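Local coordinates for galactonate dehydratase (Zobellia galactanivorans, PDB 5OLC), which is an enzyme of the enolase superfamily, with a mandelate racemase/muconate lactonizing enzyme-type N-terminal domain joined to a TIM-barrel-like domain, at residues A[138-143]-A[300-305]; A[226-231]-A[335-340]; A[91-96]-A[101-106]; A[65-70]-A[107-112]. All coordinates share one frame; numbering follows the deposited sequence.

Contact 1 (A[138-143]-A[300-305]); sequences EPYATG and DLVPHT
With its CG lodged between the backbone N and the carbonyl carbon (chi1 59°), Y140 lifts its ring off strand 136-142 and toward V302, whose CG1 lies anti to the backbone N (chi1 178°) and is thereby presented to the tyrosine. The meeting point is narrow: V302 CG1 sits 4.0 Å from Y140 CE1, reaching the ring at its edge and close to its plane. This is an apolar methyl-to-ring-edge contact in which the two side chains meet at a slant. Further along the ring, Y140 OH comes to 4.4 Å from P303 O, which brings the hydroxyl near the backbone without a hydrogen bond between them; the hydroxyl makes a weak hydrogen bond with Q275 NE2. Both segments belong to the (beta/alpha)7beta version of the TIM barrel found in this superfamily. Strand 136-142 runs parallel to 170-174 and 337-339, and 300-301 is parallel to 273-274; strand 337-339 lies between 136-142 and 300-301 in the barrel, and the Y140 ring also touches its E337. The ring of W226 packs edge-to-face with that of Y140. At strand 300-301, D300 OD2 forms a salt bridge with K210 NZ of the second subunit.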
loop_
_atom_site.group_PDB
_atom_site.type_symbol
_atom_site.label_atom_id
_atom_site.label_comp_id
_atom_site.label_asym_id
_atom_site.label_seq_id
_atom_site.Cartn_x
_atom_site.Cartn_y
_atom_site.Cartn_z
ATOM N N GLU A 138 -32.736 -23.122 8.600
ATOM C CA GLU A 138 -32.875 -24.155 7.569
ATOM C C GLU A 138 -31.496 -24.750 7.213
ATOM O O GLU A 138 -30.769 -24.183 6.393
ATOM C CB GLU A 138 -33.686 -23.665 6.339
ATOM C CG GLU A 138 -33.193 -22.399 5.655
ATOM C CD GLU A 138 -33.787 -22.146 4.282
ATOM O OE1 GLU A 138 -33.040 -21.661 3.400
ATOM O OE2 GLU A 138 -34.991 -22.428 4.085
ATOM N N PRO A 139 -31.080 -25.858 7.867
ATOM C CA PRO A 139 -29.727 -26.383 7.606
ATOM C C PRO A 139 -29.562 -27.100 6.271
ATOM O O PRO A 139 -30.557 -27.423 5.614
ATOM C CB PRO A 139 -29.470 -27.305 8.801
ATOM C CG PRO A 139 -30.811 -27.769 9.206
ATOM C CD PRO A 139 -31.783 -26.661 8.887
ATOM N N TYR A 140 -28.300 -27.326 5.866
ATOM C CA TYR A 140 -27.988 -28.046 4.637
ATOM C C TYR A 140 -27.504 -29.463 4.943
ATOM O O TYR A 140 -26.921 -29.713 6.011
ATOM C CB TYR A 140 -27.020 -27.276 3.723
ATOM C CG TYR A 140 -25.673 -26.936 4.331
ATOM C CD1 TYR A 140 -25.482 -25.748 5.032
ATOM C CD2 TYR A 140 -24.561 -27.743 4.107
ATOM C CE1 TYR A 140 -24.235 -25.410 5.562
ATOM C CE2 TYR A 140 -23.307 -27.412 4.628
ATOM C CZ TYR A 140 -23.149 -26.245 5.359
ATOM O OH TYR A 140 -21.921 -25.903 5.876
ATOM N N ALA A 141 -27.792 -30.393 4.018
ATOM C CA ALA A 141 -27.423 -31.793 4.146
ATOM C C ALA A 141 -26.058 -32.048 3.487
ATOM O O ALA A 141 -25.904 -31.759 2.300
ATOM C CB ALA A 141 -28.494 -32.662 3.506
ATOM N N THR A 142 -25.075 -32.585 4.252
ATOM C CA THR A 142 -23.742 -32.914 3.727
ATOM C C THR A 142 -23.677 -34.408 3.335
ATOM O O THR A 142 -24.016 -35.270 4.155
ATOM C CB THR A 142 -22.620 -32.476 4.687
ATOM O OG1 THR A 142 -22.734 -33.176 5.922
ATOM C CG2 THR A 142 -22.596 -30.988 4.932
ATOM N N GLY A 143 -23.264 -34.687 2.089
ATOM C CA GLY A 143 -23.185 -36.044 1.547
ATOM C C GLY A 143 -22.032 -36.348 0.605
ATOM O O GLY A 143 -22.183 -36.277 -0.623
ATOM N N ASP A 300 -20.272 -12.738 5.823
ATOM C CA ASP A 300 -21.238 -13.710 6.355
ATOM C C ASP A 300 -20.525 -14.786 7.160
ATOM O O ASP A 300 -19.354 -15.081 6.898
ATOM C CB ASP A 300 -22.020 -14.404 5.222
ATOM C CG ASP A 300 -22.642 -13.486 4.201
ATOM O OD1 ASP A 300 -21.881 -12.861 3.422
ATOM O OD2 ASP A 300 -23.892 -13.454 4.120
ATOM N N LEU A 301 -21.251 -15.388 8.121
ATOM C CA LEU A 301 -20.775 -16.477 8.979
ATOM C C LEU A 301 -21.749 -17.630 8.956
ATOM O O LEU A 301 -22.920 -17.467 9.311
ATOM C CB LEU A 301 -20.571 -16.022 10.436
ATOM C CG LEU A 301 -19.492 -16.750 11.207
ATOM C CD1 LEU A 301 -18.854 -15.822 12.223
ATOM C CD2 LEU A 301 -20.024 -18.013 11.855
ATOM N N VAL A 302 -21.264 -18.795 8.536
ATOM C CA VAL A 302 -22.007 -20.050 8.551
ATOM C C VAL A 302 -21.005 -20.942 9.248
ATOM O O VAL A 302 -19.930 -21.125 8.686
ATOM C CB VAL A 302 -22.394 -20.598 7.145
ATOM C CG1 VAL A 302 -23.126 -21.941 7.269
ATOM C CG2 VAL A 302 -23.226 -19.590 6.351
ATOM N N PRO A 303 -21.227 -21.411 10.490
ATOM C CA PRO A 303 -20.190 -22.221 11.136
ATOM C C PRO A 303 -19.999 -23.606 10.519
ATOM O O PRO A 303 -20.865 -24.099 9.783
ATOM C CB PRO A 303 -20.637 -22.266 12.598
ATOM C CG PRO A 303 -22.093 -22.120 12.550
ATOM C CD PRO A 303 -22.415 -21.264 11.356
ATOM N N HIS A 304 -18.838 -24.207 10.781
ATOM C CA HIS A 304 -18.543 -25.556 10.327
ATOM C C HIS A 304 -18.972 -26.487 11.470
ATOM O O HIS A 304 -18.675 -26.187 12.635
ATOM C CB HIS A 304 -17.043 -25.704 10.013
ATOM C CG HIS A 304 -16.646 -27.077 9.547
ATOM N ND1 HIS A 304 -15.936 -27.950 10.371
ATOM C CD2 HIS A 304 -16.867 -27.684 8.356
ATOM C CE1 HIS A 304 -15.762 -29.054 9.658
ATOM N NE2 HIS A 304 -16.306 -28.944 8.441
ATOM N N THR A 305 -19.736 -27.563 11.148
ATOM C CA THR A 305 -20.203 -28.555 12.135
ATOM C C THR A 305 -20.093 -29.973 11.594
ATOM O O THR A 305 -20.739 -30.305 10.597
ATOM C CB THR A 305 -21.607 -28.262 12.722
ATOM O OG1 THR A 305 -22.241 -27.156 12.067
ATOM C CG2 THR A 305 -21.565 -28.038 14.218
#

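Contact 2 (A[226-231]-A[335-340])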
loop_
_atom_site.group_PDB
_atom_site.type_symbol
_atom_site.label_atom_id
_atom_site.label_comp_id
_atom_site.label_asym_id
_atom_site.label_seq_id
_atom_site.Cartn_x
_atom_site.Cartn_y
_atom_site.Cartn_z
ATOM N N TRP A 226 -22.084 -21.878 -3.109
ATOM C CA TRP A 226 -20.741 -21.528 -2.641
ATOM C C TRP A 226 -19.717 -22.658 -2.848
ATOM O O TRP A 226 -20.089 -23.827 -2.969
ATOM C CB TRP A 226 -20.697 -20.976 -1.184
ATOM C CG TRP A 226 -20.765 -21.982 -0.078
ATOM C CD1 TRP A 226 -19.815 -22.895 0.261
ATOM C CD2 TRP A 226 -21.779 -22.063 0.930
ATOM N NE1 TRP A 226 -20.211 -23.599 1.372
ATOM C CE2 TRP A 226 -21.421 -23.116 1.799
ATOM C CE3 TRP A 226 -22.998 -21.399 1.144
ATOM C CZ2 TRP A 226 -22.225 -23.506 2.876
ATOM C CZ3 TRP A 226 -23.788 -21.777 2.219
ATOM C CH2 TRP A 226 -23.395 -22.809 3.079
ATOM N N PHE A 227 -18.421 -22.282 -2.868
ATOM C CA PHE A 227 -17.294 -23.187 -2.985
ATOM C C PHE A 227 -16.523 -23.158 -1.660
ATOM O O PHE A 227 -15.893 -22.153 -1.313
ATOM C CB PHE A 227 -16.413 -22.825 -4.200
ATOM C CG PHE A 227 -15.370 -23.837 -4.646
ATOM C CD1 PHE A 227 -15.212 -25.047 -3.974
ATOM C CD2 PHE A 227 -14.537 -23.570 -5.730
ATOM C CE1 PHE A 227 -14.248 -25.965 -4.376
ATOM C CE2 PHE A 227 -13.575 -24.498 -6.139
ATOM C CZ PHE A 227 -13.433 -25.684 -5.454
ATOM N N GLU A 228 -16.626 -24.273 -0.909
ATOM C CA GLU A 228 -16.010 -24.484 0.400
ATOM C C GLU A 228 -14.593 -25.014 0.284
ATOM O O GLU A 228 -14.332 -25.925 -0.505
ATOM C CB GLU A 228 -16.879 -25.406 1.274
ATOM C CG GLU A 228 -16.696 -25.164 2.764
ATOM C CD GLU A 228 -17.544 -26.031 3.675
ATOM O OE1 GLU A 228 -18.784 -25.866 3.666
ATOM O OE2 GLU A 228 -16.965 -26.845 4.432
ATOM N N GLU A 229 -13.681 -24.416 1.079
ATOM C CA GLU A 229 -12.247 -24.717 1.145
ATOM C C GLU A 229 -11.641 -25.035 -0.270
ATOM O O GLU A 229 -11.148 -26.148 -0.486
ATOM C CB GLU A 229 -11.987 -25.826 2.193
ATOM C CG GLU A 229 -12.198 -25.381 3.633
ATOM C CD GLU A 229 -11.024 -24.699 4.315
ATOM O OE1 GLU A 229 -9.996 -25.376 4.551
ATOM O OE2 GLU A 229 -11.163 -23.513 4.691
ATOM N N PRO A 230 -11.727 -24.098 -1.257
ATOM C CA PRO A 230 -11.238 -24.404 -2.621
ATOM C C PRO A 230 -9.739 -24.668 -2.776
ATOM O O PRO A 230 -9.357 -25.481 -3.612
ATOM C CB PRO A 230 -11.666 -23.179 -3.422
ATOM C CG PRO A 230 -11.748 -22.087 -2.417
ATOM C CD PRO A 230 -12.308 -22.742 -1.209
ATOM N N VAL A 231 -8.898 -23.950 -2.016
ATOM C CA VAL A 231 -7.441 -24.115 -2.023
ATOM C C VAL A 231 -6.940 -24.288 -0.576
ATOM O O VAL A 231 -7.754 -24.314 0.354
ATOM C CB VAL A 231 -6.672 -23.001 -2.794
ATOM C CG1 VAL A 231 -7.058 -22.958 -4.275
ATOM C CG2 VAL A 231 -6.835 -21.631 -2.133
ATOM N N THR A 335 -28.706 -20.733 7.581
ATOM C CA THR A 335 -28.329 -22.153 7.424
ATOM C C THR A 335 -27.167 -22.513 8.366
ATOM O O THR A 335 -26.485 -21.625 8.892
ATOM C CB THR A 335 -27.940 -22.542 5.976
ATOM O OG1 THR A 335 -26.684 -21.959 5.619
ATOM C CG2 THR A 335 -29.012 -22.224 4.949
ATOM N N MET A 336 -26.945 -23.828 8.555
ATOM C CA MET A 336 -25.856 -24.398 9.349
ATOM C C MET A 336 -25.515 -25.791 8.828
ATOM O O MET A 336 -26.322 -26.382 8.101
ATOM C CB MET A 336 -26.195 -24.418 10.842
ATOM C CG MET A 336 -27.188 -25.487 11.227
ATOM S SD MET A 336 -27.346 -25.635 12.999
ATOM C CE MET A 336 -28.308 -27.038 13.071
ATOM N N GLU A 337 -24.330 -26.316 9.191
ATOM C CA GLU A 337 -23.907 -27.632 8.721
ATOM C C GLU A 337 -24.566 -28.777 9.485
ATOM O O GLU A 337 -24.268 -29.003 10.662
ATOM C CB GLU A 337 -22.368 -27.772 8.698
ATOM C CG GLU A 337 -21.881 -28.947 7.863
ATOM C CD GLU A 337 -20.421 -28.959 7.455
ATOM O OE1 GLU A 337 -19.841 -27.869 7.235
ATOM O OE2 GLU A 337 -19.879 -30.073 7.269
ATOM N N LEU A 338 -25.433 -29.523 8.786
ATOM C CA LEU A 338 -26.095 -30.684 9.359
ATOM C C LEU A 338 -25.588 -31.963 8.684
ATOM O O LEU A 338 -26.068 -32.316 7.600
ATOM C CB LEU A 338 -27.625 -30.547 9.256
ATOM C CG LEU A 338 -28.468 -31.482 10.132
ATOM C CD1 LEU A 338 -28.409 -31.089 11.612
ATOM C CD2 LEU A 338 -29.892 -31.480 9.679
ATOM N N ASP A 339 -24.586 -32.632 9.316
ATOM C CA ASP A 339 -23.988 -33.885 8.833
ATOM C C ASP A 339 -25.050 -34.976 8.724
ATOM O O ASP A 339 -25.646 -35.348 9.735
ATOM C CB ASP A 339 -22.827 -34.338 9.747
ATOM C CG ASP A 339 -22.111 -35.612 9.313
ATOM O OD1 ASP A 339 -21.947 -35.816 8.089
ATOM O OD2 ASP A 339 -21.687 -36.389 10.199
ATOM N N ARG A 340 -25.325 -35.452 7.499
ATOM C CA ARG A 340 -26.358 -36.478 7.294
ATOM C C ARG A 340 -25.784 -37.882 6.973
ATOM O O ARG A 340 -26.539 -38.806 6.641
ATOM C CB ARG A 340 -27.395 -36.028 6.240
ATOM C CG ARG A 340 -28.218 -34.774 6.583
ATOM C CD ARG A 340 -28.693 -34.665 8.030
ATOM N NE ARG A 340 -29.633 -35.717 8.417
ATOM C CZ ARG A 340 -29.775 -36.177 9.656
ATOM N NH1 ARG A 340 -29.026 -35.696 10.641
ATOM N NH2 ARG A 340 -30.650 -37.136 9.916
#
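The two backbones stand well apart, with E228 CA 11.9 Å from E337 CA and W226 CA 12.6 Å from T335 CA, so side chains alone span the gap. E228 and E337 reach for each other in similar shapes. Each holds CG anti to its backbone N (chi1 -153° in E228 and -164° in E337), and from CA to CD neither chain bends. Their carboxylates end up 4.1 Å apart, measured from E228 OE2 to E337 OE1, with the planes turned 45° against each other. K172 NZ forms salt bridges with these same two oxygens, and so bridges the pair. E254 OE1 also lies close to E228 OE2, adding a third carboxylate to the group. Two residues earlier in each segment, W226 approaches T335 with the outer edge of its indole: CH2 is 4.2 Å from T335 OG1, which lies near the ring plane. This is a packing contact. Strands 224-228 and 337-339 are the fourth and eighth of the barrel, facing each other across its interior. The former is hydrogen-bonded between strands 198-202 and 250-252, with helix 236-245 packing against E229, P230 and V231, while strand 337-339 runs parallel to 136-142, whose Y140 and T142 touch E337.

Contact 3 (A[91-96]-A[101-106]); sequences RRSMDY and VLQAAI
S93, in the last turn of helix 82-93, meets three residues of the next helix with only two side-chain atoms. Its CB packs against L102, with CD1 of that leucine 4.0 Å away. One bond further, OG sits between the backbone N and the carbonyl carbon of its own residue (chi1 81°), where it meets the I106 methyl, CD1, at 3.4 Å. The Q103 amide also turns its NE2 toward S93 OG, but at 4.0 Å the two are neighbours without a hydrogen bond. The hydroxyl has a weak hydrogen bond to M89 O, one helical turn back, which serves this polar atom on an otherwise largely apolar surface. L102 CD1 is shared, since it also lies 3.6 Å from Y96 O. Y96 N is hydrogen-bonded to S93 O, and Y96 CB is 4.5 Å from L102 CD1. The third subunit also packs here: its V101 and L102 pack reciprocally on L102 and V101, and D95 OD1 is hydrogen-bonded to H205 NE2 of that subunit. The arrangement is a tight connection between two successive helices, 82-93 and 101-120, in the helical part of the N-terminal alpha+beta domain of the enolase superfamily.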
loop_
_atom_site.group_PDB
_atom_site.type_symbol
_atom_site.label_atom_id
_atom_site.label_comp_id
_atom_site.label_asym_id
_atom_site.label_seq_id
_atom_site.Cartn_x
_atom_site.Cartn_y
_atom_site.Cartn_z
ATOM N N ARG A 91 -3.737 -17.998 28.480
ATOM C CA ARG A 91 -2.448 -17.640 29.102
ATOM C C ARG A 91 -1.518 -18.856 29.242
ATOM O O ARG A 91 -0.321 -18.732 28.987
ATOM C CB ARG A 91 -2.643 -16.930 30.462
ATOM C CG ARG A 91 -2.971 -15.437 30.374
ATOM C CD ARG A 91 -1.737 -14.534 30.216
ATOM N NE ARG A 91 -1.062 -14.224 31.486
ATOM C CZ ARG A 91 -0.233 -13.193 31.674
ATOM N NH1 ARG A 91 0.021 -12.343 30.684
ATOM N NH2 ARG A 91 0.329 -12.994 32.859
ATOM N N ARG A 92 -2.087 -20.040 29.547
ATOM C CA ARG A 92 -1.336 -21.283 29.694
ATOM C C ARG A 92 -0.876 -21.877 28.347
ATOM O O ARG A 92 0.269 -22.328 28.239
ATOM C CB ARG A 92 -2.142 -22.339 30.495
ATOM C CG ARG A 92 -2.533 -21.962 31.926
ATOM C CD ARG A 92 -1.436 -22.095 32.979
ATOM N NE ARG A 92 -1.886 -21.549 34.262
ATOM C CZ ARG A 92 -1.307 -21.765 35.441
ATOM N NH1 ARG A 92 -0.237 -22.542 35.532
ATOM N NH2 ARG A 92 -1.810 -21.222 36.542
ATOM N N SER A 93 -1.770 -21.892 27.329
ATOM C CA SER A 93 -1.505 -22.544 26.035
ATOM C C SER A 93 -0.878 -21.698 24.903
ATOM O O SER A 93 -0.238 -22.293 24.045
ATOM C CB SER A 93 -2.773 -23.195 25.494
ATOM O OG SER A 93 -3.625 -22.263 24.850
ATOM N N MET A 94 -1.102 -20.366 24.861
ATOM C CA MET A 94 -0.642 -19.395 23.839
ATOM C C MET A 94 0.767 -19.676 23.220
ATOM O O MET A 94 0.885 -19.689 21.989
ATOM C CB MET A 94 -0.709 -17.968 24.416
ATOM C CG MET A 94 -0.193 -16.886 23.491
ATOM S SD MET A 94 1.228 -16.055 24.224
ATOM C CE MET A 94 0.425 -15.142 25.549
ATOM N N ASP A 95 1.808 -19.894 24.069
ATOM C CA ASP A 95 3.194 -20.195 23.660
ATOM C C ASP A 95 3.315 -21.504 22.837
ATOM O O ASP A 95 4.227 -21.623 22.014
ATOM C CB ASP A 95 4.149 -20.239 24.888
ATOM C CG ASP A 95 3.530 -19.830 26.226
ATOM O OD1 ASP A 95 3.114 -18.661 26.356
ATOM O OD2 ASP A 95 3.462 -20.683 27.139
ATOM N N TYR A 96 2.399 -22.477 23.076
ATOM C CA TYR A 96 2.371 -23.806 22.441
ATOM C C TYR A 96 1.038 -24.122 21.701
ATOM O O TYR A 96 0.753 -25.294 21.428
ATOM C CB TYR A 96 2.649 -24.916 23.491
ATOM C CG TYR A 96 3.525 -24.515 24.658
ATOM C CD1 TYR A 96 4.905 -24.413 24.517
ATOM C CD2 TYR A 96 2.980 -24.299 25.921
ATOM C CE1 TYR A 96 5.721 -24.068 25.593
ATOM C CE2 TYR A 96 3.786 -23.956 27.006
ATOM C CZ TYR A 96 5.156 -23.839 26.835
ATOM O OH TYR A 96 5.967 -23.492 27.891
ATOM N N VAL A 101 -4.923 -28.448 17.864
ATOM C CA VAL A 101 -5.208 -29.341 18.986
ATOM C C VAL A 101 -5.528 -28.611 20.303
ATOM O O VAL A 101 -6.647 -28.805 20.775
ATOM C CB VAL A 101 -4.083 -30.408 19.145
ATOM C CG1 VAL A 101 -4.115 -31.092 20.516
ATOM C CG2 VAL A 101 -4.166 -31.445 18.025
ATOM N N LEU A 102 -4.609 -27.802 20.905
ATOM C CA LEU A 102 -4.936 -27.122 22.183
ATOM C C LEU A 102 -6.142 -26.163 22.076
ATOM O O LEU A 102 -6.817 -25.956 23.082
ATOM C CB LEU A 102 -3.742 -26.430 22.846
ATOM C CG LEU A 102 -2.741 -27.347 23.564
ATOM C CD1 LEU A 102 -1.485 -26.599 23.909
ATOM C CD2 LEU A 102 -3.311 -27.953 24.827
ATOM N N GLN A 103 -6.455 -25.655 20.859
ATOM C CA GLN A 103 -7.620 -24.806 20.626
ATOM C C GLN A 103 -8.904 -25.628 20.701
ATOM O O GLN A 103 -9.904 -25.137 21.241
ATOM C CB GLN A 103 -7.534 -24.009 19.299
ATOM C CG GLN A 103 -6.505 -22.878 19.290
ATOM C CD GLN A 103 -6.385 -22.123 20.605
ATOM O OE1 GLN A 103 -7.365 -21.587 21.143
ATOM N NE2 GLN A 103 -5.179 -22.089 21.167
ATOM N N ALA A 104 -8.859 -26.894 20.203
ATOM C CA ALA A 104 -10.002 -27.806 20.268
ATOM C C ALA A 104 -10.218 -28.335 21.716
ATOM O O ALA A 104 -11.353 -28.675 22.077
ATOM C CB ALA A 104 -9.841 -28.944 19.275
ATOM N N ALA A 105 -9.139 -28.357 22.552
ATOM C CA ALA A 105 -9.223 -28.701 23.975
ATOM C C ALA A 105 -9.941 -27.545 24.685
ATOM O O ALA A 105 -10.902 -27.798 25.427
ATOM C CB ALA A 105 -7.842 -28.890 24.558
ATOM N N ILE A 106 -9.513 -26.258 24.395
ATOM C CA ILE A 106 -10.118 -25.016 24.935
ATOM C C ILE A 106 -11.570 -24.899 24.474
ATOM O O ILE A 106 -12.418 -24.533 25.285
ATOM C CB ILE A 106 -9.301 -23.710 24.652
ATOM C CG1 ILE A 106 -7.872 -23.783 25.238
ATOM C CG2 ILE A 106 -10.020 -22.496 25.236
ATOM C CD1 ILE A 106 -6.995 -22.538 25.106
#

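Contact 4 (A[65-70]-A[107-112]); sequences SGIDFF and SAIDVA
In the helical layer of the N-terminal alpha+beta domain, helix 60-70 lays I67 and F70 on A108 and I109 of helix 101-120. The short helical segments cross at -70° and come to 10.5 Å at their axes, a steep crossing at which only a few residues from each helix can meet. I109 supplies the central group: its CD1 lies 4.1 Å from both CB and CD2 of F70, and 4.3 Å from I67 CG1, so that one methyl touches two side chains of the other helix. The first torsion of I109, with CG1 anti to the carbonyl carbon (chi1 -68°), sends that branch across the interface. Beside it, the end of I67 bears on a smaller neighbour, with CD1 4.1 Å from A108 CB. I67 also packs on C40 and V42 of strand 36-46, and A108 touches V42 as well, so the helix pair is seated on the antiparallel sheet. M89 of helix 82-93 also packs on F70 and I109. No hydrogen bond crosses between the segments, and every touching atom is carbon; the helices are therefore held here by van der Waals contact and the burial of apolar surface.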
loop_
_atom_site.group_PDB
_atom_site.type_symbol
_atom_site.label_atom_id
_atom_site.label_comp_id
_atom_site.label_asym_id
_atom_site.label_seq_id
_atom_site.Cartn_x
_atom_site.Cartn_y
_atom_site.Cartn_z
ATOM N N SER A 65 -5.886 -35.385 25.609
ATOM C CA SER A 65 -4.715 -35.105 26.436
ATOM C C SER A 65 -4.632 -33.616 26.706
ATOM O O SER A 65 -4.099 -33.209 27.745
ATOM C CB SER A 65 -3.449 -35.587 25.738
ATOM O OG SER A 65 -3.535 -36.984 25.533
ATOM N N GLY A 66 -5.146 -32.830 25.746
ATOM C CA GLY A 66 -5.196 -31.378 25.818
ATOM C C GLY A 66 -6.038 -30.952 26.994
ATOM O O GLY A 66 -5.560 -30.184 27.836
ATOM N N ILE A 67 -7.277 -31.525 27.097
ATOM C CA ILE A 67 -8.212 -31.273 28.197
ATOM C C ILE A 67 -7.503 -31.596 29.523
ATOM O O ILE A 67 -7.520 -30.756 30.433
ATOM C CB ILE A 67 -9.521 -32.058 28.021
ATOM C CG1 ILE A 67 -10.339 -31.495 26.847
ATOM C CG2 ILE A 67 -10.331 -32.050 29.318
ATOM C CD1 ILE A 67 -11.030 -32.505 25.997
ATOM N N ASP A 68 -6.810 -32.773 29.586
ATOM C CA ASP A 68 -6.020 -33.225 30.737
ATOM C C ASP A 68 -4.944 -32.206 31.133
ATOM O O ASP A 68 -4.580 -32.128 32.314
ATOM C CB ASP A 68 -5.339 -34.564 30.434
ATOM C CG ASP A 68 -6.229 -35.786 30.246
ATOM O OD1 ASP A 68 -7.456 -35.676 30.462
ATOM O OD2 ASP A 68 -5.689 -36.862 29.911
ATOM N N PHE A 69 -4.423 -31.442 30.136
ATOM C CA PHE A 69 -3.400 -30.420 30.369
ATOM C C PHE A 69 -3.955 -29.247 31.162
ATOM O O PHE A 69 -3.301 -28.798 32.100
ATOM C CB PHE A 69 -2.728 -29.960 29.053
ATOM C CG PHE A 69 -1.831 -28.750 29.216
ATOM C CD1 PHE A 69 -0.552 -28.875 29.757
ATOM C CD2 PHE A 69 -2.272 -27.485 28.851
ATOM C CE1 PHE A 69 0.263 -27.751 29.932
ATOM C CE2 PHE A 69 -1.454 -26.368 29.018
ATOM C CZ PHE A 69 -0.196 -26.507 29.562
ATOM N N PHE A 70 -5.158 -28.771 30.787
ATOM C CA PHE A 70 -5.836 -27.642 31.435
ATOM C C PHE A 70 -6.581 -28.017 32.690
ATOM O O PHE A 70 -6.871 -27.125 33.496
ATOM C CB PHE A 70 -6.830 -26.955 30.480
ATOM C CG PHE A 70 -6.225 -26.442 29.195
ATOM C CD1 PHE A 70 -5.273 -25.426 29.210
ATOM C CD2 PHE A 70 -6.621 -26.964 27.966
ATOM C CE1 PHE A 70 -4.713 -24.962 28.030
ATOM C CE2 PHE A 70 -6.063 -26.496 26.784
ATOM C CZ PHE A 70 -5.117 -25.494 26.824
ATOM N N SER A 107 -11.862 -25.243 23.191
ATOM C CA SER A 107 -13.221 -25.230 22.613
ATOM C C SER A 107 -14.155 -26.174 23.364
ATOM O O SER A 107 -15.254 -25.766 23.749
ATOM C CB SER A 107 -13.213 -25.633 21.141
ATOM O OG SER A 107 -12.482 -24.762 20.298
ATOM N N ALA A 108 -13.715 -27.451 23.543
ATOM C CA ALA A 108 -14.439 -28.520 24.223
ATOM C C ALA A 108 -14.870 -28.107 25.626
ATOM O O ALA A 108 -16.062 -28.204 25.917
ATOM C CB ALA A 108 -13.586 -29.767 24.254
ATOM N N ILE A 109 -13.928 -27.576 26.469
ATOM C CA ILE A 109 -14.212 -27.053 27.814
ATOM C C ILE A 109 -15.218 -25.892 27.720
ATOM O O ILE A 109 -16.201 -25.903 28.449
ATOM C CB ILE A 109 -12.903 -26.650 28.560
ATOM C CG1 ILE A 109 -12.044 -27.898 28.889
ATOM C CG2 ILE A 109 -13.197 -25.827 29.830
ATOM C CD1 ILE A 109 -10.564 -27.676 28.873
ATOM N N ASP A 110 -14.993 -24.918 26.802
ATOM C CA ASP A 110 -15.875 -23.761 26.593
ATOM C C ASP A 110 -17.342 -24.165 26.360
ATOM O O ASP A 110 -18.195 -23.770 27.148
ATOM C CB ASP A 110 -15.346 -22.838 25.475
ATOM C CG ASP A 110 -15.921 -21.433 25.503
ATOM O OD1 ASP A 110 -15.526 -20.650 26.405
ATOM O OD2 ASP A 110 -16.747 -21.105 24.610
ATOM N N VAL A 111 -17.623 -25.012 25.343
ATOM C CA VAL A 111 -18.982 -25.470 24.995
ATOM C C VAL A 111 -19.689 -26.098 26.219
ATOM O O VAL A 111 -20.861 -25.796 26.471
ATOM C CB VAL A 111 -18.980 -26.382 23.735
ATOM C CG1 VAL A 111 -20.384 -26.853 23.362
ATOM C CG2 VAL A 111 -18.333 -25.667 22.546
ATOM N N ALA A 112 -18.957 -26.897 27.022
ATOM C CA ALA A 112 -19.500 -27.469 28.266
ATOM C C ALA A 112 -19.785 -26.382 29.335
ATOM O O ALA A 112 -20.776 -26.511 30.054
ATOM C CB ALA A 112 -18.572 -28.550 28.817
#

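Overall arrangement
The four contacts fall into two pairs, one pair in the barrel and one in the N-terminal domain. Contacts 1 and 2 have centres 6 Å apart and interlock: T305 OG1 lies 3.1 Å from E337 O, a probable hydrogen bond, and Y140 N is likewise 3.1 Å from M336 O. Contacts 3 and 4, with centres 9 Å apart, share helix 101-120 and meet at the ring of F70, whose CZ is 3.5 Å from S93 CB. Between the pairs nothing touches, contacts 1 and 4 coming nearest at about 9 Å between closest atoms. In this superfamily the active site lies at the C-terminal ends of the barrel strands, probably near contacts 1 and 2.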